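Local coordinates for uncharacterized protein (Treponema denticola ATCC 35404, PDB 6R9N) that senses iron and oxygen for bacterial chemotaxis by stabilizing a peroxy species at a di-iron centre in a metallo-beta-lactamase-type fold, at residues A[183-188]-A[238-243]. Residues are numbered along the deposited sequence; the frame is centred on the assembly and turned at random.
Sequences EDFEKH and LNWLSG
Phe-185 drives the edge of its ring at the pyrrole ring of Trp-240, an offset edge-to-face (T-shaped) aromatic pair that joins two helices, 185-199 and 232-242, in this metallo-beta-lactamase-type fold. The evidence is geometric: the phenyl centroid lies 5.6 Å from that of the five-membered ring, and the planes meet at 69°, too steep for a parallel stack. The leading atoms are CZ and CE2 of Phe-185. Its CZ comes to 3.6 Å from CB of Trp-240, the methylene that carries the indole, and CE2 of Phe-185 follows at 3.7 Å from the same CB. Trp-240 CG lies in the plane of the phenyl ring, at its edge, 3.9 Å from Phe-185 CZ. Both side chains leave their helices toward the partner, and each has CG anti to its own backbone nitrogen (chi1 -166° for Phe-185, 169° for Trp-240), an extension that lets them bridge CA atoms 9.7 Å apart. No hydrogen bond crosses between 183-188 and 238-243, and the 89 Å² they bury comes mostly from these two residues. The packing continues beyond the pair: Phe-185 also touches Gln-233, Asn-236 and Phe-237 of the helix 232-242, while Trp-240 rests on Leu-189 and Ile-192 and meets the ring of His-196 edge-to-face. Both residues are partly exposed, so the pair sits near the surface. The indole is about 14 Å from a bound peroxide and does not touch it. Asp-184, the N-cap just before Phe-185, accepts a weak bond at OD2 from Lys-187 N (3.0 Å). Near the other helix's end, the hydroxyl OG of Ser-242 donates back to the carbonyl O of Asn-239 over 3.0 Å.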
loop_
_atom_site.group_PDB
_atom_site.type_symbol
_atom_site.label_atom_id
_atom_site.label_comp_id
_atom_site.label_asym_id
_atom_site.label_seq_id
_atom_site.Cartn_x
_atom_site.Cartn_y
_atom_site.Cartn_z
ATOM N N GLU A 183 -26.153 3.464 12.293
ATOM C CA GLU A 183 -27.431 4.171 12.438
ATOM C C GLU A 183 -27.342 5.505 13.162
ATOM O O GLU A 183 -28.310 6.261 13.155
ATOM C CB GLU A 183 -28.532 3.295 13.021
ATOM C CG GLU A 183 -29.058 2.270 11.942
ATOM C CD GLU A 183 -29.744 2.979 10.769
ATOM O OE1 GLU A 183 -29.620 2.517 9.616
ATOM O OE2 GLU A 183 -30.356 4.052 10.976
ATOM N N ASP A 184 -26.196 5.861 13.719
ATOM C CA ASP A 184 -26.028 7.213 14.248
ATOM C C ASP A 184 -24.676 7.708 13.760
ATOM O O ASP A 184 -23.633 7.263 14.251
ATOM C CB ASP A 184 -26.128 7.278 15.777
ATOM C CG ASP A 184 -25.917 8.687 16.307
ATOM O OD1 ASP A 184 -26.439 9.662 15.680
ATOM O OD2 ASP A 184 -25.194 8.839 17.323
ATOM N N PHE A 185 -24.715 8.599 12.764
ATOM C CA PHE A 185 -23.484 9.104 12.167
ATOM C C PHE A 185 -22.597 9.774 13.205
ATOM O O PHE A 185 -21.367 9.646 13.154
ATOM C CB PHE A 185 -23.802 10.072 11.030
ATOM C CG PHE A 185 -22.623 10.367 10.156
ATOM C CD1 PHE A 185 -22.106 9.387 9.333
ATOM C CD2 PHE A 185 -22.012 11.607 10.180
ATOM C CE1 PHE A 185 -21.003 9.640 8.547
ATOM C CE2 PHE A 185 -20.912 11.879 9.386
ATOM C CZ PHE A 185 -20.402 10.889 8.569
ATOM N N GLU A 186 -23.199 10.478 14.167
ATOM C CA GLU A 186 -22.395 11.134 15.190
ATOM C C GLU A 186 -21.706 10.127 16.093
ATOM O O GLU A 186 -20.574 10.363 16.515
ATOM C CB GLU A 186 -23.253 12.077 16.040
ATOM C CG GLU A 186 -23.768 13.290 15.323
ATOM C CD GLU A 186 -22.654 14.220 14.924
ATOM O OE1 GLU A 186 -21.648 14.305 15.670
ATOM O OE2 GLU A 186 -22.775 14.858 13.856
ATOM N N LYS A 187 -22.352 8.998 16.399
ATOM C CA LYS A 187 -21.666 7.987 17.199
ATOM C C LYS A 187 -20.604 7.260 16.382
ATOM O O LYS A 187 -19.617 6.763 16.940
ATOM C CB LYS A 187 -22.667 6.977 17.759
ATOM C CG LYS A 187 -23.220 7.308 19.131
ATOM C CD LYS A 187 -23.635 6.044 19.887
ATOM C CE LYS A 187 -24.594 6.368 21.029
ATOM N NZ LYS A 187 -25.816 5.507 20.998
ATOM N N HIS A 188 -20.805 7.166 15.066
ATOM C CA HIS A 188 -19.838 6.500 14.201
ATOM C C HIS A 188 -18.625 7.368 13.907
ATOM O O HIS A 188 -17.527 6.839 13.717
ATOM C CB HIS A 188 -20.506 6.109 12.890
ATOM C CG HIS A 188 -19.760 5.069 12.122
ATOM N ND1 HIS A 188 -19.615 3.775 12.575
ATOM C CD2 HIS A 188 -19.132 5.124 10.924
ATOM C CE1 HIS A 188 -18.932 3.076 11.686
ATOM N NE2 HIS A 188 -18.629 3.872 10.676
ATOM N N LEU A 238 -21.276 11.047 2.684
ATOM C CA LEU A 238 -20.803 11.823 1.540
ATOM C C LEU A 238 -20.699 13.307 1.875
ATOM O O LEU A 238 -19.717 13.965 1.502
ATOM C CB LEU A 238 -21.726 11.610 0.342
ATOM C CG LEU A 238 -21.781 10.173 -0.168
ATOM C CD1 LEU A 238 -22.660 10.035 -1.408
ATOM C CD2 LEU A 238 -20.371 9.691 -0.439
ATOM N N ASN A 239 -21.691 13.854 2.588
ATOM C CA ASN A 239 -21.636 15.273 2.945
ATOM C C ASN A 239 -20.437 15.560 3.836
ATOM O O ASN A 239 -19.703 16.534 3.612
ATOM C CB ASN A 239 -22.929 15.704 3.645
ATOM C CG ASN A 239 -24.125 15.713 2.711
ATOM O OD1 ASN A 239 -23.977 15.692 1.481
ATOM N ND2 ASN A 239 -25.325 15.741 3.291
ATOM N N TRP A 240 -20.202 14.697 4.828
ATOM C CA TRP A 240 -19.073 14.883 5.734
ATOM C C TRP A 240 -17.742 14.805 4.986
ATOM O O TRP A 240 -16.846 15.633 5.195
ATOM C CB TRP A 240 -19.140 13.843 6.848
ATOM C CG TRP A 240 -17.910 13.763 7.685
ATOM C CD1 TRP A 240 -17.574 14.572 8.733
ATOM C CD2 TRP A 240 -16.855 12.802 7.566
ATOM N NE1 TRP A 240 -16.371 14.175 9.274
ATOM C CE2 TRP A 240 -15.908 13.092 8.575
ATOM C CE3 TRP A 240 -16.619 11.723 6.705
ATOM C CZ2 TRP A 240 -14.753 12.340 8.748
ATOM C CZ3 TRP A 240 -15.469 10.981 6.873
ATOM C CH2 TRP A 240 -14.547 11.293 7.887
ATOM N N LEU A 241 -17.596 13.808 4.105
ATOM C CA LEU A 241 -16.321 13.595 3.426
ATOM C C LEU A 241 -15.981 14.747 2.485
ATOM O O LEU A 241 -14.824 15.185 2.422
ATOM C CB LEU A 241 -16.358 12.274 2.652
ATOM C CG LEU A 241 -15.035 11.883 1.986
ATOM C CD1 LEU A 241 -13.893 11.819 3.017
ATOM C CD2 LEU A 241 -15.162 10.570 1.215
ATOM N N SER A 242 -16.981 15.274 1.765
ATOM C CA SER A 242 -16.701 16.266 0.735
ATOM C C SER A 242 -16.081 17.529 1.314
ATOM O O SER A 242 -15.339 18.222 0.616
ATOM C CB SER A 242 -17.978 16.610 -0.032
ATOM O OG SER A 242 -18.878 17.292 0.816
ATOM N N GLY A 243 -16.345 17.831 2.584
ATOM C CA GLY A 243 -15.750 18.973 3.237
ATOM C C GLY A 243 -14.564 18.677 4.127
ATOM O O GLY A 243 -14.069 19.593 4.790
#